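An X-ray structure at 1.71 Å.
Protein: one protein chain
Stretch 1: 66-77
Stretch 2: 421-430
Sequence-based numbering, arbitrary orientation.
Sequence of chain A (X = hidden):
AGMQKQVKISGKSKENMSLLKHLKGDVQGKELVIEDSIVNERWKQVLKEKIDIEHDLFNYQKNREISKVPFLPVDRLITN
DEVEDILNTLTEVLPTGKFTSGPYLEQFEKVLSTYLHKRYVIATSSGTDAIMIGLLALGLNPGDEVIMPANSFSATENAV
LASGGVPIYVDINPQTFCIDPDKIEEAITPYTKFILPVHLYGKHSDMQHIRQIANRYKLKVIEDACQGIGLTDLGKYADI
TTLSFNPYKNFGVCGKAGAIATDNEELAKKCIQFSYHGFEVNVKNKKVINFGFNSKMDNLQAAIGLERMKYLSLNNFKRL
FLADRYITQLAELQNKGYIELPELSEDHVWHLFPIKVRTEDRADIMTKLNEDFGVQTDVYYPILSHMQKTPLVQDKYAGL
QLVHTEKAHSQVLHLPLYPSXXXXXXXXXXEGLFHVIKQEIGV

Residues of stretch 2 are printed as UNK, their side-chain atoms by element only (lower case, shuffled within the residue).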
ATOM      1  N   ILE A  66      -7.129  36.448  12.963  1.00 24.09           N
ATOM      2  CA  ILE A  66      -7.053  35.455  11.914  1.00 17.21           C
ATOM      3  C   ILE A  66      -7.042  36.215  10.593  1.00 19.84           C
ATOM      4  O   ILE A  66      -7.991  36.947  10.309  1.00 20.76           O
ATOM      5  CB  ILE A  66      -8.297  34.560  11.944  1.00 19.55           C
ATOM      6  CG1 ILE A  66      -8.456  33.897  13.321  1.00 21.69           C
ATOM      7  CG2 ILE A  66      -8.222  33.527  10.830  1.00 18.58           C
ATOM      8  CD1 ILE A  66      -7.238  33.116  13.758  1.00 20.23           C
ATOM      9  N   SER A  67      -5.976  36.064   9.803  1.00 23.80           N
ATOM     10  CA  SER A  67      -5.911  36.715   8.490  1.00 28.36           C
ATOM     11  C   SER A  67      -6.087  35.724   7.342  1.00 25.42           C
ATOM     12  O   SER A  67      -6.353  36.113   6.197  1.00 22.07           O
ATOM     13  CB  SER A  67      -4.592  37.463   8.321  1.00 29.17           C
ATOM     14  OG  SER A  67      -3.514  36.557   8.188  1.00 36.89           O
ATOM     15  N   LYS A  68      -5.939  34.438   7.642  1.00 19.70           N
ATOM     16  CA  LYS A  68      -6.200  33.415   6.635  1.00 20.59           C
ATOM     17  C   LYS A  68      -6.685  32.127   7.291  1.00 18.88           C
ATOM     18  O   LYS A  68      -6.345  31.834   8.449  1.00 19.42           O
ATOM     19  CB  LYS A  68      -4.969  33.174   5.769  1.00 27.29           C
ATOM     20  CG  LYS A  68      -3.943  32.273   6.381  1.00 41.75           C
ATOM     21  CD  LYS A  68      -2.894  31.872   5.355  1.00 62.45           C
ATOM     22  CE  LYS A  68      -2.552  30.393   5.495  1.00 51.59           C
ATOM     23  NZ  LYS A  68      -2.284  30.025   6.914  1.00 46.04           N
ATOM     24  N   VAL A  69      -7.520  31.389   6.565  1.00 17.34           N
ATOM     25  CA  VAL A  69      -8.063  30.135   7.058  1.00 12.26           C
ATOM     26  C   VAL A  69      -7.900  29.105   5.946  1.00 13.99           C
ATOM     27  O   VAL A  69      -8.685  29.081   4.997  1.00 15.84           O
ATOM     28  CB  VAL A  69      -9.558  30.253   7.391  1.00 13.72           C
ATOM     29  CG1 VAL A  69     -10.101  28.923   7.898  1.00 14.38           C
ATOM     30  CG2 VAL A  69      -9.810  31.339   8.441  1.00 16.88           C
ATOM     31  N   PRO A  70      -6.852  28.278   6.041  1.00 15.91           N
ATOM     32  CA  PRO A  70      -6.678  27.171   5.095  1.00 15.00           C
ATOM     33  C   PRO A  70      -7.811  26.172   5.247  1.00 17.41           C
ATOM     34  O   PRO A  70      -8.330  25.989   6.345  1.00 14.31           O
ATOM     35  CB  PRO A  70      -5.357  26.530   5.532  1.00 23.32           C
ATOM     36  CG  PRO A  70      -4.684  27.544   6.401  1.00 24.03           C
ATOM     37  CD  PRO A  70      -5.763  28.349   7.034  1.00 19.53           C
ATOM     38  N   PHE A  71      -8.209  25.530   4.156  1.00 15.26           N
ATOM     39  CA  PHE A  71      -9.288  24.564   4.236  1.00 14.06           C
ATOM     40  C   PHE A  71      -8.877  23.317   5.027  1.00 12.34           C
ATOM     41  O   PHE A  71      -9.627  22.820   5.876  1.00 15.88           O
ATOM     42  CB  PHE A  71      -9.740  24.167   2.822  1.00 14.13           C
ATOM     43  CG  PHE A  71     -10.843  23.157   2.819  1.00 15.89           C
ATOM     44  CD1 PHE A  71     -12.166  23.549   3.013  1.00 15.56           C
ATOM     45  CD2 PHE A  71     -10.563  21.803   2.636  1.00 15.53           C
ATOM     46  CE1 PHE A  71     -13.189  22.605   3.023  1.00 15.85           C
ATOM     47  CE2 PHE A  71     -11.566  20.866   2.655  1.00 14.24           C
ATOM     48  CZ  PHE A  71     -12.891  21.261   2.843  1.00 16.03           C
ATOM     49  N   LEU A  72      -7.690  22.794   4.741  1.00 14.74           N
ATOM     50  CA  LEU A  72      -7.257  21.549   5.373  1.00 16.74           C
ATOM     51  C   LEU A  72      -5.742  21.478   5.428  1.00 18.20           C
ATOM     52  O   LEU A  72      -5.117  20.798   4.614  1.00 20.06           O
ATOM     53  CB  LEU A  72      -7.812  20.329   4.617  1.00 16.85           C
ATOM     54  CG  LEU A  72      -7.606  18.978   5.319  1.00 22.29           C
ATOM     55  CD1 LEU A  72      -8.452  18.891   6.590  1.00 18.38           C
ATOM     56  CD2 LEU A  72      -7.925  17.824   4.372  1.00 27.84           C
ATOM     57  N   PRO A  73      -5.146  22.168   6.409  1.00 16.84           N
ATOM     58  CA  PRO A  73      -3.690  22.159   6.599  1.00 13.28           C
ATOM     59  C   PRO A  73      -3.273  20.806   7.180  1.00 15.11           C
ATOM     60  O   PRO A  73      -3.556  20.518   8.349  1.00 15.72           O
ATOM     61  CB  PRO A  73      -3.455  23.305   7.599  1.00 16.03           C
ATOM     62  CG  PRO A  73      -4.753  23.456   8.327  1.00 16.54           C
ATOM     63  CD  PRO A  73      -5.851  22.979   7.420  1.00 17.31           C
ATOM     64  N   VAL A  74      -2.620  19.970   6.372  1.00 18.50           N
ATOM     65  CA  VAL A  74      -2.398  18.589   6.784  1.00 15.67           C
ATOM     66  C   VAL A  74      -1.509  18.465   7.999  1.00 15.05           C
ATOM     67  O   VAL A  74      -1.546  17.442   8.683  1.00 19.62           O
ATOM     68  CB  VAL A  74      -1.844  17.695   5.638  1.00 16.61           C
ATOM     69  CG1 VAL A  74      -2.830  17.657   4.498  1.00 20.63           C
ATOM     70  CG2 VAL A  74      -0.455  18.176   5.180  1.00 18.37           C
ATOM     71  N   ASP A  75      -0.707  19.495   8.274  1.00 16.42           N
ATOM     72  CA  ASP A  75       0.164  19.453   9.435  1.00 16.42           C
ATOM     73  C   ASP A  75      -0.658  19.502  10.716  1.00 19.74           C
ATOM     74  O   ASP A  75      -0.233  19.009  11.760  1.00 20.95           O
ATOM     75  CB  ASP A  75       1.196  20.596   9.401  1.00 18.75           C
ATOM     76  CG  ASP A  75       0.547  21.965   9.368  1.00 24.51           C
ATOM     77  OD1 ASP A  75      -0.169  22.261   8.392  1.00 29.66           O
ATOM     78  OD2 ASP A  75       0.753  22.745  10.322  1.00 33.45           O
ATOM     79  N   ARG A  76      -1.854  20.069  10.630  1.00 15.92           N
ATOM     80  CA  ARG A  76      -2.700  20.180  11.803  1.00 16.69           C
ATOM     81  C   ARG A  76      -3.639  18.996  11.991  1.00 19.84           C
ATOM     82  O   ARG A  76      -4.362  18.922  12.985  1.00 21.95           O
ATOM     83  CB  ARG A  76      -3.459  21.514  11.776  1.00 18.24           C
ATOM     84  CG  ARG A  76      -2.523  22.703  11.984  1.00 16.89           C
ATOM     85  CD  ARG A  76      -3.243  24.026  11.769  1.00 16.05           C
ATOM     86  NE  ARG A  76      -4.377  24.216  12.676  1.00 15.51           N
ATOM     87  CZ  ARG A  76      -5.287  25.171  12.509  1.00 15.31           C
ATOM     88  NH1 ARG A  76      -5.180  26.006  11.474  1.00 15.58           N
ATOM     89  NH2 ARG A  76      -6.307  25.273  13.355  1.00 13.14           N
ATOM     90  N   LEU A  77      -3.616  18.053  11.055  1.00 17.54           N
ATOM     91  CA  LEU A  77      -4.430  16.854  11.204  1.00 14.89           C
ATOM     92  C   LEU A  77      -3.770  15.842  12.138  1.00 20.58           C
ATOM     93  O   LEU A  77      -4.370  14.827  12.492  1.00 19.74           O
ATOM     94  CB  LEU A  77      -4.718  16.208   9.847  1.00 18.75           C
ATOM     95  CG  LEU A  77      -5.660  16.999   8.951  1.00 23.12           C
ATOM     96  CD1 LEU A  77      -5.860  16.287   7.616  1.00 17.61           C
ATOM     97  CD2 LEU A  77      -6.990  17.189   9.656  1.00 25.37           C
ATOM     98  N   UNK A 421      -9.290  22.274  14.039  1.00 12.52           N
ATOM     99  CA  UNK A 421      -9.732  23.578  13.563  1.00 16.19           C
ATOM    100  C   UNK A 421     -10.076  24.425  14.790  1.00 13.39           C
ATOM    101  O   UNK A 421     -10.569  23.897  15.792  1.00 14.10           O
ATOM    102  c   UNK A 421     -10.527  25.298  11.166  1.00 15.95           C
ATOM    103  c   UNK A 421     -13.236  25.965  11.123  1.00 13.21           C
ATOM    104  c   UNK A 421     -10.972  26.386  10.398  1.00 14.13           C
ATOM    105  c   UNK A 421     -11.427  24.559  11.932  1.00 11.83           C
ATOM    106  c   UNK A 421     -10.973  23.357  12.720  1.00 13.69           C
ATOM    107  c   UNK A 421     -12.778  24.888  11.895  1.00 12.89           C
ATOM    108  c   UNK A 421     -12.325  26.713  10.379  1.00 13.41           C
ATOM    109  N   UNK A 422      -9.814  25.728  14.744  1.00 12.92           N
ATOM    110  CA  UNK A 422     -10.112  26.562  15.911  1.00 13.79           C
ATOM    111  C   UNK A 422     -11.442  27.259  15.730  1.00 12.10           C
ATOM    112  O   UNK A 422     -11.881  27.504  14.605  1.00 12.62           O
ATOM    113  c   UNK A 422      -9.011  27.608  16.208  1.00 15.64           C
ATOM    114  o   UNK A 422      -8.914  28.532  15.118  1.00 14.88           O
ATOM    115  c   UNK A 422      -7.667  26.944  16.423  1.00 15.09           C
ATOM    116  N   UNK A 423     -12.093  27.591  16.839  1.00 14.37           N
ATOM    117  CA  UNK A 423     -13.377  28.275  16.749  1.00 11.75           C
ATOM    118  C   UNK A 423     -13.201  29.701  16.251  1.00 10.55           C
ATOM    119  O   UNK A 423     -14.076  30.238  15.577  1.00 15.25           O
ATOM    120  c   UNK A 423     -15.121  27.033  19.990  1.00 15.25           C
ATOM    121  c   UNK A 423     -14.336  26.894  18.678  1.00 13.97           C
ATOM    122  c   UNK A 423     -14.084  28.270  18.094  1.00 14.34           C
ATOM    123  c   UNK A 423     -15.095  26.020  17.699  1.00 13.79           C
ATOM    124  N   UNK A 424     -12.065  30.317  16.559  1.00 13.37           N
ATOM    125  CA  UNK A 424     -11.809  31.658  16.040  1.00 15.05           C
ATOM    126  C   UNK A 424     -11.618  31.677  14.513  1.00 14.43           C
ATOM    127  O   UNK A 424     -12.050  32.614  13.838  1.00 14.57           O
ATOM    128  o   UNK A 424      -7.800  30.399  18.059  1.00 16.37           O
ATOM    129  c   UNK A 424      -8.992  30.703  17.827  1.00 12.81           C
ATOM    130  o   UNK A 424      -9.946  30.265  18.508  1.00 16.05           O
ATOM    131  c   UNK A 424     -10.642  32.339  16.775  1.00 16.37           C
ATOM    132  c   UNK A 424      -9.287  31.643  16.654  1.00 13.58           C
ATOM    133  N   UNK A 425     -11.002  30.639  13.953  1.00 12.09           N
ATOM    134  CA  UNK A 425     -11.006  30.499  12.497  1.00 14.79           C
ATOM    135  C   UNK A 425     -12.424  30.289  11.980  1.00 12.92           C
ATOM    136  O   UNK A 425     -12.814  30.848  10.951  1.00 15.41           O
ATOM    137  c   UNK A 425      -8.662  29.518  12.162  1.00 16.30           C
ATOM    138  o   UNK A 425      -7.281  28.003  10.956  1.00 14.37           O
ATOM    139  c   UNK A 425     -10.154  29.316  12.069  1.00 13.19           C
ATOM    140  o   UNK A 425      -7.996  27.350  12.926  1.00 16.39           O
ATOM    141  c   UNK A 425      -7.924  28.199  12.005  1.00 17.83           C
ATOM    142  N   UNK A 426     -13.191  29.446  12.672  1.00 13.03           N
ATOM    143  CA  UNK A 426     -14.561  29.201  12.248  1.00 14.26           C
ATOM    144  C   UNK A 426     -15.379  30.499  12.275  1.00 16.04           C
ATOM    145  O   UNK A 426     -16.180  30.737  11.364  1.00 13.71           O
ATOM    146  n   UNK A 426     -17.820  25.646  12.793  1.00 13.95           N
ATOM    147  c   UNK A 426     -17.276  26.687  13.413  1.00 15.40           C
ATOM    148  o   UNK A 426     -17.313  26.826  14.631  1.00 16.32           O
ATOM    149  c   UNK A 426     -16.583  27.706  12.542  1.00 13.38           C
ATOM    150  c   UNK A 426     -15.232  28.117  13.095  1.00 14.17           C
ATOM    151  N   UNK A 427     -15.161  31.336  13.293  1.00 14.85           N
ATOM    152  CA  UNK A 427     -15.794  32.662  13.342  1.00 15.87           C
ATOM    153  C   UNK A 427     -15.544  33.439  12.055  1.00 17.59           C
ATOM    154  O   UNK A 427     -16.461  34.052  11.498  1.00 17.16           O
ATOM    155  c   UNK A 427     -15.266  33.502  14.526  1.00 12.83           C
ATOM    156  c   UNK A 427     -15.688  32.959  15.881  1.00 17.01           C
ATOM    157  o   UNK A 427     -16.645  32.152  15.939  1.00 19.36           O
ATOM    158  o   UNK A 427     -15.061  33.366  16.891  1.00 18.79           O
ATOM    159  N   UNK A 428     -14.303  33.427  11.581  1.00 15.17           N
ATOM    160  CA  UNK A 428     -13.971  34.183  10.385  1.00 15.26           C
ATOM    161  C   UNK A 428     -14.626  33.608   9.136  1.00 16.03           C
ATOM    162  O   UNK A 428     -15.096  34.355   8.266  1.00 18.34           O
ATOM    163  n   UNK A 428     -10.836  38.440   9.231  1.00 28.57           N
ATOM    164  c   UNK A 428     -10.626  35.627   9.031  1.00 36.19           C
ATOM    165  c   UNK A 428     -12.452  34.285  10.191  1.00 15.66           C
ATOM    166  n   UNK A 428     -10.126  38.695   7.065  1.00 27.74           N
ATOM    167  c   UNK A 428     -12.083  35.215   9.025  1.00 21.61           C
ATOM    168  c   UNK A 428     -10.429  37.906   8.086  1.00 34.12           C
ATOM    169  n   UNK A 428     -10.322  36.584   7.963  1.00 23.80           N
ATOM    170  N   UNK A 429     -14.679  32.277   9.048  1.00 14.54           N
ATOM    171  CA  UNK A 429     -15.375  31.628   7.941  1.00 12.96           C
ATOM    172  C   UNK A 429     -16.818  32.096   7.888  1.00 14.36           C
ATOM    173  O   UNK A 429     -17.341  32.445   6.826  1.00 17.94           O
ATOM    174  c   UNK A 429     -15.362  30.093   8.081  1.00 14.87           C
ATOM    175  c   UNK A 429     -13.943  29.571   7.988  1.00 12.85           C
ATOM    176  c   UNK A 429     -16.246  29.452   6.986  1.00 14.31           C
ATOM    177  N   UNK A 430     -17.459  32.104   9.049  1.00 13.74           N
ATOM    178  CA  UNK A 430     -18.878  32.401   9.124  1.00 17.57           C
ATOM    179  C   UNK A 430     -19.176  33.872   8.868  1.00 17.15           C
ATOM    180  O   UNK A 430     -20.117  34.199   8.151  1.00 20.27           O
ATOM    181  c   UNK A 430     -19.435  31.951  10.472  1.00 18.24           C
ATOM    182  s   UNK A 430     -20.253  29.832  12.068  1.00 20.04           S
ATOM    183  c   UNK A 430     -19.212  30.551  13.336  1.00 17.12           C
ATOM    184  c   UNK A 430     -19.463  30.430  10.584  1.00 15.90           C
TER
HETATM  185  O   HOH W   1      -5.553  29.947  10.240  1.00 18.11           O
HETATM  186  O   HOH W   2      -7.733  25.973   8.949  1.00 14.35           O

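Position 421 carries seven side-chain carbons, one followed by a closed ring of six, with no heteroatom. The ring offers its edge to Val69, whose CG1 lies near the ring plane. This is Phe421; its CB points away from stretch 1, yet the ring end returns, bringing CE1 to 3.7 Å from Val69 CG1.

Position 422 has a CB bearing one oxygen and one carbon, the pattern of Thr422. Its CG2 lies 3.7 Å from Arg76 NH2. It occupies the N-cap position, right before the helix that begins at 423, and its OG1 accepts from the backbone N of position 425 at 3.2 Å.

Position 423 has four carbons forked at the second, which identifies Leu423; it is out of reach of stretch 1.

Position 424 shows three carbons, the third carrying two oxygens: Glu424. Its CG meets Ile66 CD1 at 3.8 Å, an aliphatic contact, while the carboxylate is bonded elsewhere in the structure.

Position 425 repeats that atom count, three carbons ending in two oxygens, and both oxygens point to a guanidinium on stretch 1. It is Glu425. Arg76 NH1 donates to OE2 of Glu425 at 2.9 Å and Arg76 NH2 to OE1 of Glu425 at 2.7 Å, with N-H...O angles of 174° and 172°, so the salt bridge is two-pronged and nearly linear. Thr422 N and Thr422 OG1 also donate to Glu425 OE1, at 3.0 and 2.7 Å.

Position 426 has three carbons, the third bearing one oxygen and one nitrogen: Gln426, directed away from stretch 1. Position 427 has two carbons, the second with two oxygens, hence Asp427, also without contact.

Position 428 has three carbons, a nitrogen, then a carbon with two more nitrogens: Arg428. Its CD packs 3.2 Å from Ile66 O, which sits over one guanidinium face; the poor angles to NE and NH1 rule out hydrogen bonds there.

Position 429 has a CB bearing two carbons, so Val429, whose CG2 is 3.9 Å from Val69 CG1. Position 430, two carbons, a sulfur and a carbon in an unbranched line, is Met430, out of reach.

The contact thus combines a charged clamp with apolar packing. Glu425 OE2 also accepts from two waters, at 2.7 Å from water 1 O and 2.9 Å from water 2 O; these waters donate in turn to Lys68 O and Pro70 O, tying the carboxylate to the stretch 1 backbone. Alongside, Val69 packs against Phe421 and Val429, and Ile66 against Glu424 and Arg428.

Stretch 2, residues 421-430: FTLEEQDRVM
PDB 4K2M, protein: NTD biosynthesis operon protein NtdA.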